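Local coordinates for cell wall surface anchor protein (Streptococcus agalactiae, PDB 4Z1P) that probably serves as a cell-wall-anchored surface adhesin of the antigen I/II family, its C-terminal region built of beta-sandwich domains, at residues Tyr220-Tyr225 / Phe318-Asn323; Glu224-Asp229 / Glu279-Ala284; Lys242-Val247 / Asp299-Val304. One frame throughout, in Å; residues are numbered along the deposited sequence. Where two conformers were deposited one is given.

Contact 1. Residues Tyr220-Tyr225 / Phe318-Asn323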
loop_
_atom_site.group_PDB
_atom_site.type_symbol
_atom_site.label_atom_id
_atom_site.label_comp_id
_atom_site.label_asym_id
_atom_site.label_seq_id
_atom_site.Cartn_x
_atom_site.Cartn_y
_atom_site.Cartn_z
ATOM N N TYR A 220 -2.523 3.136 6.861
ATOM C CA TYR A 220 -1.659 4.297 6.810
ATOM C C TYR A 220 -2.453 5.525 7.188
ATOM O O TYR A 220 -3.663 5.529 7.040
ATOM C CB TYR A 220 -1.087 4.485 5.390
ATOM C CG TYR A 220 -2.193 4.558 4.383
ATOM C CD1 TYR A 220 -2.751 3.385 3.840
ATOM C CD2 TYR A 220 -2.722 5.777 3.997
ATOM C CE1 TYR A 220 -3.805 3.426 2.948
ATOM C CE2 TYR A 220 -3.794 5.844 3.089
ATOM C CZ TYR A 220 -4.334 4.694 2.564
ATOM O OH TYR A 220 -5.409 4.750 1.694
ATOM N N ASP A 221 -1.759 6.557 7.604
ATOM C CA ASP A 221 -2.387 7.863 7.773
ATOM C C ASP A 221 -2.240 8.752 6.559
ATOM O O ASP A 221 -1.265 8.624 5.736
ATOM C CB ASP A 221 -1.774 8.542 8.985
ATOM C CG ASP A 221 -1.926 7.683 10.233
ATOM O OD1 ASP A 221 -3.038 7.144 10.493
ATOM O OD2 ASP A 221 -0.918 7.474 10.910
ATOM N N LEU A 222 -3.188 9.669 6.450
ATOM C CA LEU A 222 -3.186 10.615 5.355
ATOM C C LEU A 222 -2.260 11.741 5.652
ATOM O O LEU A 222 -2.299 12.303 6.758
ATOM C CB LEU A 222 -4.566 11.192 5.162
ATOM C CG LEU A 222 -5.566 10.225 4.574
ATOM C CD1 LEU A 222 -6.910 10.940 4.485
ATOM C CD2 LEU A 222 -5.100 9.792 3.177
ATOM N N PHE A 223 -1.461 12.088 4.658
ATOM C CA PHE A 223 -0.703 13.330 4.688
ATOM C C PHE A 223 -0.849 14.266 3.478
ATOM O O PHE A 223 -0.449 15.410 3.565
ATOM C CB PHE A 223 0.745 13.022 4.950
ATOM C CG PHE A 223 1.414 12.264 3.858
ATOM C CD1 PHE A 223 1.999 12.942 2.797
ATOM C CD2 PHE A 223 1.512 10.891 3.927
ATOM C CE1 PHE A 223 2.627 12.253 1.774
ATOM C CE2 PHE A 223 2.138 10.172 2.898
ATOM C CZ PHE A 223 2.699 10.859 1.826
ATOM N N GLU A 224 -1.399 13.783 2.357
ATOM C CA GLU A 224 -1.631 14.599 1.196
ATOM C C GLU A 224 -2.965 14.214 0.615
ATOM O O GLU A 224 -3.225 13.045 0.424
ATOM C CB GLU A 224 -0.556 14.392 0.146
ATOM C CG GLU A 224 -0.842 15.031 -1.197
ATOM C CD GLU A 224 0.294 14.896 -2.182
ATOM O OE1 GLU A 224 0.821 13.785 -2.304
ATOM O OE2 GLU A 224 0.663 15.893 -2.852
ATOM N N TYR A 225 -3.823 15.212 0.368
ATOM C CA TYR A 225 -5.073 14.993 -0.335
ATOM C C TYR A 225 -5.321 16.288 -1.090
ATOM O O TYR A 225 -5.659 17.301 -0.496
ATOM C CB TYR A 225 -6.177 14.600 0.655
ATOM C CG TYR A 225 -7.519 14.202 0.055
ATOM C CD1 TYR A 225 -8.379 15.151 -0.554
ATOM C CD2 TYR A 225 -7.945 12.885 0.086
ATOM C CE1 TYR A 225 -9.586 14.749 -1.095
ATOM C CE2 TYR A 225 -9.150 12.480 -0.428
ATOM C CZ TYR A 225 -9.984 13.444 -1.016
ATOM O OH TYR A 225 -11.195 13.022 -1.565
ATOM N N PHE A 318 -5.221 14.574 -9.179
ATOM C CA PHE A 318 -5.545 14.358 -7.785
ATOM C C PHE A 318 -4.380 13.628 -7.171
ATOM O O PHE A 318 -3.883 12.670 -7.790
ATOM C CB PHE A 318 -6.787 13.474 -7.704
ATOM C CG PHE A 318 -7.155 13.077 -6.315
ATOM C CD1 PHE A 318 -7.748 13.984 -5.440
ATOM C CD2 PHE A 318 -6.824 11.833 -5.851
ATOM C CE1 PHE A 318 -8.066 13.604 -4.150
ATOM C CE2 PHE A 318 -7.161 11.434 -4.567
ATOM C CZ PHE A 318 -7.771 12.322 -3.713
ATOM N N PHE A 319 -3.950 14.052 -5.987
ATOM C CA PHE A 319 -2.840 13.412 -5.281
ATOM C C PHE A 319 -3.310 12.968 -3.910
ATOM O O PHE A 319 -3.871 13.772 -3.149
ATOM C CB PHE A 319 -1.670 14.375 -5.095
ATOM C CG PHE A 319 -1.066 14.854 -6.375
ATOM C CD1 PHE A 319 -1.718 15.810 -7.147
ATOM C CD2 PHE A 319 0.163 14.368 -6.796
ATOM C CE1 PHE A 319 -1.162 16.266 -8.327
ATOM C CE2 PHE A 319 0.717 14.786 -7.989
ATOM C CZ PHE A 319 0.059 15.764 -8.751
ATOM N N VAL A 320 -3.064 11.706 -3.569
ATOM C CA VAL A 320 -3.275 11.230 -2.215
ATOM C C VAL A 320 -2.011 10.431 -1.812
ATOM O O VAL A 320 -1.623 9.508 -2.513
ATOM C CB VAL A 320 -4.565 10.415 -2.066
ATOM C CG1 VAL A 320 -4.650 9.256 -3.054
ATOM C CG2 VAL A 320 -4.720 9.878 -0.648
ATOM N N ASN A 321 -1.352 10.899 -0.746
ATOM C CA ASN A 321 -0.106 10.338 -0.225
ATOM C C ASN A 321 0.838 10.003 -1.343
ATOM O O ASN A 321 1.422 8.936 -1.370
ATOM C CB ASN A 321 -0.415 9.107 0.631
ATOM C CG ASN A 321 -0.947 9.458 1.991
ATOM O OD1 ASN A 321 -1.439 10.608 2.267
ATOM N ND2 ASN A 321 -0.909 8.467 2.866
ATOM N N GLY A 322 0.992 10.946 -2.256
ATOM C CA GLY A 322 1.969 10.875 -3.321
ATOM C C GLY A 322 1.520 10.128 -4.535
ATOM O O GLY A 322 2.262 10.057 -5.497
ATOM N N ASN A 323 0.311 9.565 -4.519
ATOM C CA ASN A 323 -0.208 8.816 -5.636
ATOM C C ASN A 323 -1.061 9.747 -6.522
ATOM O O ASN A 323 -2.021 10.305 -6.023
ATOM C CB ASN A 323 -1.118 7.715 -5.144
ATOM C CG ASN A 323 -0.364 6.685 -4.352
ATOM O OD1 ASN A 323 0.271 5.781 -4.940
ATOM N ND2 ASN A 323 -0.313 6.883 -3.032
#
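Asn321 lays its side-chain amide almost flat against the ring of Phe223, the two planes 18° apart and OD1 over one face of the ring toward its rim. OD1 is gripped twice, by Phe223 N at 2.8 Å and by Glu224 N at 3.2 Å, both coming from the same face of the amide plane. The other end of the amide is held as well: Asn321 ND2 donates to Asp221 O at 2.9 Å, with the acceptor close to the amide plane. With its CG anti to the carbonyl carbon (chi1 -77°), Asn321 turns this group across the backbone of residues 221-224. Its own N bonds back to Glu224 O at 3.1 Å, and the extended Glu224 side chain runs alongside Phe319 until OE1 accepts from Gly322 N at 2.8 Å, through a bent bond.

One step further, Tyr225 pairs with Val320 in antiparallel, non-hydrogen-bonded register, and the edge of Phe318 meets the face of Tyr225, ring centres 4.8 Å apart. A type I' turn from Val320 to Asn323 places Asn321 and Gly322 at the tip of the tight hairpin joining strands 311-320 and 323-333, with positive phi at both. Asn323 ND2 bonds to Val320 O, steadying the turn. Outside, Tyr225 OH is taken up by Trp212 O and Ala298 N, and Asp221 pairs with Arg292.

Three backbone groups of a loop without regular strand are thus satisfied by one asparagine side chain, which fixes its own amide rotation and ties the entry to strand 225-230 to the hairpin tip.

Contact 2. Residues Glu224-Asp229 / Glu279-Ala284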
loop_
_atom_site.group_PDB
_atom_site.type_symbol
_atom_site.label_atom_id
_atom_site.label_comp_id
_atom_site.label_asym_id
_atom_site.label_seq_id
_atom_site.Cartn_x
_atom_site.Cartn_y
_atom_site.Cartn_z
ATOM N N GLU A 224 -1.399 13.783 2.357
ATOM C CA GLU A 224 -1.631 14.599 1.196
ATOM C C GLU A 224 -2.965 14.214 0.615
ATOM O O GLU A 224 -3.225 13.045 0.424
ATOM C CB GLU A 224 -0.556 14.392 0.146
ATOM C CG GLU A 224 -0.842 15.031 -1.197
ATOM C CD GLU A 224 0.294 14.896 -2.182
ATOM O OE1 GLU A 224 0.821 13.785 -2.304
ATOM O OE2 GLU A 224 0.663 15.893 -2.852
ATOM N N TYR A 225 -3.823 15.212 0.368
ATOM C CA TYR A 225 -5.073 14.993 -0.335
ATOM C C TYR A 225 -5.321 16.288 -1.090
ATOM O O TYR A 225 -5.659 17.301 -0.496
ATOM C CB TYR A 225 -6.177 14.600 0.655
ATOM C CG TYR A 225 -7.519 14.202 0.055
ATOM C CD1 TYR A 225 -8.379 15.151 -0.554
ATOM C CD2 TYR A 225 -7.945 12.885 0.086
ATOM C CE1 TYR A 225 -9.586 14.749 -1.095
ATOM C CE2 TYR A 225 -9.150 12.480 -0.428
ATOM C CZ TYR A 225 -9.984 13.444 -1.016
ATOM O OH TYR A 225 -11.195 13.022 -1.565
ATOM N N LYS A 226 -5.086 16.307 -2.397
ATOM C CA LYS A 226 -5.177 17.577 -3.070
ATOM C C LYS A 226 -5.570 17.464 -4.494
ATOM O O LYS A 226 -5.396 16.418 -5.102
ATOM C CB LYS A 226 -3.865 18.312 -2.929
ATOM C CG LYS A 226 -2.850 18.016 -3.954
ATOM C CD LYS A 226 -1.654 18.959 -3.794
ATOM C CE LYS A 226 -0.561 18.447 -4.688
ATOM N NZ LYS A 226 0.709 19.197 -4.596
ATOM N N PHE A 227 -6.180 18.531 -5.010
ATOM C CA PHE A 227 -6.552 18.627 -6.411
ATOM C C PHE A 227 -5.715 19.699 -7.072
ATOM O O PHE A 227 -5.526 20.747 -6.501
ATOM C CB PHE A 227 -8.013 19.072 -6.557
ATOM C CG PHE A 227 -9.006 18.276 -5.752
ATOM C CD1 PHE A 227 -9.245 18.555 -4.412
ATOM C CD2 PHE A 227 -9.780 17.334 -6.356
ATOM C CE1 PHE A 227 -10.225 17.860 -3.684
ATOM C CE2 PHE A 227 -10.767 16.649 -5.645
ATOM C CZ PHE A 227 -10.978 16.906 -4.309
ATOM N N VAL A 228 -5.211 19.424 -8.274
ATOM C CA VAL A 228 -4.584 20.420 -9.133
ATOM C C VAL A 228 -5.382 20.489 -10.464
ATOM O O VAL A 228 -5.528 19.515 -11.165
ATOM C CB VAL A 228 -3.088 20.129 -9.386
ATOM C CG1 VAL A 228 -2.470 21.234 -10.220
ATOM C CG2 VAL A 228 -2.321 19.979 -8.066
ATOM N N ASP A 229 -5.962 21.650 -10.793
ATOM C CA ASP A 229 -6.827 21.759 -11.986
ATOM C C ASP A 229 -6.160 22.808 -12.877
ATOM O O ASP A 229 -5.843 23.909 -12.430
ATOM C CB ASP A 229 -8.228 22.173 -11.556
ATOM C CG ASP A 229 -9.227 22.084 -12.697
ATOM O OD1 ASP A 229 -9.034 22.799 -13.727
ATOM O OD2 ASP A 229 -10.148 21.266 -12.579
ATOM N N GLU A 279 -4.942 24.998 -7.270
ATOM C CA GLU A 279 -4.718 23.850 -6.388
ATOM C C GLU A 279 -5.508 24.062 -5.164
ATOM O O GLU A 279 -5.523 25.187 -4.608
ATOM C CB GLU A 279 -3.252 23.716 -6.031
ATOM C CG GLU A 279 -3.010 22.697 -4.942
ATOM C CD GLU A 279 -1.580 22.746 -4.501
ATOM O OE1 GLU A 279 -1.361 23.071 -3.315
ATOM O OE2 GLU A 279 -0.722 22.490 -5.359
ATOM N N LEU A 280 -6.189 23.017 -4.743
ATOM C CA LEU A 280 -6.784 22.982 -3.443
ATOM C C LEU A 280 -6.157 21.813 -2.666
ATOM O O LEU A 280 -6.205 20.636 -3.128
ATOM C CB LEU A 280 -8.279 22.806 -3.539
ATOM C CG LEU A 280 -8.962 22.838 -2.155
ATOM C CD1 LEU A 280 -10.411 23.326 -2.183
ATOM C CD2 LEU A 280 -8.880 21.504 -1.414
ATOM N N ALA A 281 -5.596 22.106 -1.493
ATOM C CA ALA A 281 -4.839 21.097 -0.739
ATOM C C ALA A 281 -5.286 21.062 0.668
ATOM O O ALA A 281 -5.431 22.121 1.325
ATOM C CB ALA A 281 -3.329 21.357 -0.807
ATOM N N PHE A 282 -5.520 19.848 1.159
ATOM C CA PHE A 282 -5.791 19.695 2.565
ATOM C C PHE A 282 -4.530 19.821 3.390
ATOM O O PHE A 282 -3.432 19.402 3.005
ATOM C CB PHE A 282 -6.490 18.368 2.846
ATOM C CG PHE A 282 -7.955 18.437 2.631
ATOM C CD1 PHE A 282 -8.490 18.344 1.366
ATOM C CD2 PHE A 282 -8.819 18.626 3.715
ATOM C CE1 PHE A 282 -9.876 18.389 1.168
ATOM C CE2 PHE A 282 -10.185 18.728 3.528
ATOM C CZ PHE A 282 -10.732 18.601 2.252
ATOM N N LYS A 283 -4.685 20.456 4.526
ATOM C CA LYS A 283 -3.567 20.626 5.437
ATOM C C LYS A 283 -3.179 19.303 6.103
ATOM O O LYS A 283 -4.027 18.541 6.655
ATOM C CB LYS A 283 -3.976 21.570 6.549
ATOM C CG LYS A 283 -4.316 22.989 6.126
ATOM C CD LYS A 283 -5.039 23.645 7.289
ATOM C CE LYS A 283 -4.719 25.107 7.458
ATOM N NZ LYS A 283 -5.381 25.858 6.375
ATOM N N ALA A 284 -1.889 19.093 6.162
ATOM C CA ALA A 284 -1.390 17.855 6.748
ATOM C C ALA A 284 -1.766 17.707 8.223
ATOM O O ALA A 284 -2.160 16.629 8.609
ATOM C CB ALA A 284 0.124 17.774 6.523
HETATM O O HOH W 1 -2.821 17.844 0.918
#
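Lys226 sets CG between its backbone N and carbonyl carbon (chi1 87°) and then runs extended, while Glu279 places CG anti to its own N (chi1 170°); the two chains meet obliquely over the sheet face they share with Ala281 and Val228. The ion pair is long, Lys226 NZ to Glu279 OE2 at 3.7 Å, and NZ has an equally distant partner in Glu224 OE2. Arg277 forms the stronger salt bridge to Glu279, and Lys226 also lies against Phe319 as a cation-pi pair. Beneath the charges, Lys226 CB sits 3.7 Å from Ala281 CB.

Phe227 and Leu280 face the other way, toward the second sheet of the sandwich, and their backbones exchange two bonds, Phe227 N to Leu280 O at 2.8 Å and Leu280 N to Phe227 O at 2.9 Å. Phe282 N gives a nearly straight bond to Tyr225 O at 3.0 Å. In the reverse direction a water bridges, accepting from Tyr225 N and donating to Phe282 O at 2.7 Å. On the face turned to the core, Tyr225 CD1 packs on Phe282 CD1 at 3.7 Å, the two side chains lying side by side.

Backbone bonds and apolar packing therefore carry this antiparallel strand pair; the shared, long ion pairs probably add only diffuse attraction, and a water completes the ladder where it ends.

Contact 3. Residues Lys242-Val247 / Asp299-Val304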
loop_
_atom_site.group_PDB
_atom_site.type_symbol
_atom_site.label_atom_id
_atom_site.label_comp_id
_atom_site.label_asym_id
_atom_site.label_seq_id
_atom_site.Cartn_x
_atom_site.Cartn_y
_atom_site.Cartn_z
ATOM N N LYS A 242 -15.411 25.854 -3.573
ATOM C CA LYS A 242 -16.164 25.362 -2.482
ATOM C C LYS A 242 -15.763 23.869 -2.320
ATOM O O LYS A 242 -15.757 23.124 -3.293
ATOM C CB LYS A 242 -17.610 25.417 -2.811
ATOM C CG LYS A 242 -18.461 25.070 -1.634
ATOM C CD LYS A 242 -19.890 25.471 -1.959
ATOM C CE LYS A 242 -20.801 24.783 -0.985
ATOM N NZ LYS A 242 -20.247 25.064 0.368
ATOM N N VAL A 243 -15.421 23.493 -1.110
ATOM C CA VAL A 243 -14.979 22.126 -0.776
ATOM C C VAL A 243 -15.860 21.546 0.305
ATOM O O VAL A 243 -16.073 22.186 1.367
ATOM C CB VAL A 243 -13.459 22.079 -0.465
ATOM C CG1 VAL A 243 -13.064 22.978 0.714
ATOM C CG2 VAL A 243 -13.009 20.640 -0.239
ATOM N N VAL A 244 -16.388 20.344 0.074
ATOM C CA VAL A 244 -17.302 19.748 1.041
ATOM C C VAL A 244 -17.038 18.272 1.312
ATOM O O VAL A 244 -16.549 17.549 0.487
ATOM C CB VAL A 244 -18.795 19.938 0.669
ATOM C CG1 VAL A 244 -19.093 21.367 0.268
ATOM C CG2 VAL A 244 -19.243 18.965 -0.409
ATOM N N ALA A 245 -17.382 17.825 2.513
ATOM C CA ALA A 245 -17.114 16.450 2.927
ATOM C C ALA A 245 -18.067 15.551 2.204
ATOM O O ALA A 245 -19.305 15.816 2.165
ATOM C CB ALA A 245 -17.258 16.294 4.428
ATOM N N LYS A 246 -17.532 14.510 1.575
ATOM C CA LYS A 246 -18.408 13.607 0.866
ATOM C C LYS A 246 -18.868 12.431 1.660
ATOM O O LYS A 246 -19.786 11.710 1.196
ATOM C CB LYS A 246 -17.855 13.164 -0.489
ATOM C CG LYS A 246 -16.539 12.479 -0.496
ATOM C CD LYS A 246 -15.961 12.357 -1.914
ATOM C CE LYS A 246 -16.924 11.627 -2.844
ATOM N NZ LYS A 246 -16.645 12.081 -4.220
ATOM N N VAL A 247 -18.267 12.265 2.845
ATOM C CA VAL A 247 -18.650 11.255 3.795
ATOM C C VAL A 247 -18.524 11.833 5.176
ATOM O O VAL A 247 -17.836 12.853 5.386
ATOM C CB VAL A 247 -17.714 9.993 3.727
ATOM C CG1 VAL A 247 -17.943 9.246 2.418
ATOM C CG2 VAL A 247 -16.284 10.416 3.875
ATOM N N ASP A 299 -15.504 16.631 -2.148
ATOM C CA ASP A 299 -15.716 17.147 -3.478
ATOM C C ASP A 299 -15.372 18.653 -3.484
ATOM O O ASP A 299 -15.537 19.340 -2.448
ATOM C CB ASP A 299 -17.167 16.944 -3.887
ATOM C CG ASP A 299 -17.542 15.493 -4.111
ATOM O OD1 ASP A 299 -16.671 14.662 -4.450
ATOM O OD2 ASP A 299 -18.725 15.166 -3.948
ATOM N N ASP A 300 -14.832 19.127 -4.605
ATOM C CA ASP A 300 -14.431 20.512 -4.778
ATOM C C ASP A 300 -15.188 21.053 -5.999
ATOM O O ASP A 300 -15.254 20.392 -7.062
ATOM C CB ASP A 300 -12.931 20.600 -5.026
ATOM C CG ASP A 300 -12.410 22.028 -5.065
ATOM O OD1 ASP A 300 -13.119 22.952 -4.615
ATOM O OD2 ASP A 300 -11.267 22.215 -5.557
ATOM N N PHE A 301 -15.769 22.234 -5.841
ATOM C CA PHE A 301 -16.604 22.848 -6.850
ATOM C C PHE A 301 -15.892 24.154 -7.198
ATOM O O PHE A 301 -15.697 24.973 -6.316
ATOM C CB PHE A 301 -17.943 23.145 -6.261
ATOM C CG PHE A 301 -18.755 21.935 -5.967
ATOM C CD1 PHE A 301 -19.533 21.364 -6.953
ATOM C CD2 PHE A 301 -18.658 21.295 -4.730
ATOM C CE1 PHE A 301 -20.301 20.198 -6.694
ATOM C CE2 PHE A 301 -19.441 20.173 -4.451
ATOM C CZ PHE A 301 -20.252 19.606 -5.439
ATOM N N ILE A 302 -15.458 24.280 -8.445
ATOM C CA ILE A 302 -14.760 25.446 -8.945
ATOM C C ILE A 302 -15.671 26.262 -9.864
ATOM O O ILE A 302 -16.100 25.793 -10.894
ATOM C CB ILE A 302 -13.513 25.043 -9.717
ATOM C CG1 ILE A 302 -12.563 24.309 -8.841
ATOM C CG2 ILE A 302 -12.803 26.256 -10.260
ATOM C CD1 ILE A 302 -11.575 23.480 -9.650
ATOM N N VAL A 303 -15.987 27.489 -9.480
ATOM C CA VAL A 303 -16.930 28.213 -10.314
ATOM C C VAL A 303 -16.152 29.240 -11.123
ATOM O O VAL A 303 -15.217 29.878 -10.640
ATOM C CB VAL A 303 -18.239 28.643 -9.565
ATOM C CG1 VAL A 303 -18.280 28.254 -8.093
ATOM C CG2 VAL A 303 -18.731 30.013 -9.924
ATOM N N VAL A 304 -16.493 29.303 -12.397
ATOM C CA VAL A 304 -15.770 30.133 -13.317
ATOM C C VAL A 304 -16.816 30.863 -14.175
ATOM O O VAL A 304 -17.978 30.460 -14.237
ATOM C CB VAL A 304 -14.803 29.337 -14.255
ATOM C CG1 VAL A 304 -13.793 28.556 -13.442
ATOM C CG2 VAL A 304 -15.553 28.466 -15.244
HETATM O O HOH W 2 -19.735 12.974 -5.341
#
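The charged link is between Lys246 and Asp299: NZ meets OD1 at 2.6 Å on the syn side of the carboxylate, 16° out of its plane. A bend at chi3 (-57°) brings CD and CE close to OD1 as well; the two side chains cross at about a right angle. A water donates to Asp299 OD2 at 2.8 Å and holds NZ weakly, while Gly211 O takes a further bond from the ammonium.

Backbone bonds join the strands. Val244 and Asp299 form an antiparallel hydrogen-bonded pair, Val244 N to Asp299 O at 2.8 Å and Asp299 N to Val244 O at 3.0 Å. At Lys242 the pairing is less even: Phe301 N to Lys242 O is short, 2.7 Å, but Lys242 N to Phe301 O is weak.

Val244 CG2 at the edge of the Phe301 ring is a modest apolar contact, and doubtful, since Val244 has two conformers. On the opposite face Val243 and Asp300 point to strand 277-282 of the facing sheet, where Tyr278 OH bonds Asp300 OD2.

Beyond the paired residues, the salt bridge and the Lys246-Gly297 backbone bond together tie the chain to the start of strand 298-306, one carboxylate oxygen facing lysine, the other water.

From the N terminus, the chain first enters contact 1 at 220-225, then runs directly into the first segment of contact 2, sharing Glu224 and Tyr225. It goes on to 242-247 of contact 3, returns at 279-284 to close contact 2, and at 299-304 closes contact 3, so these two loops cross. Contact 1 closes last, at 318-323, and contact 3 is nested inside its loop. Contacts 1 and 2 lie on the two sides of strand 225-230 in one five-stranded sheet, their centres 9 Å apart. Contact 3 belongs to the facing four-stranded sheet; Leu280 and Phe282 pack onto Val243, joining the sheets across the sandwich core.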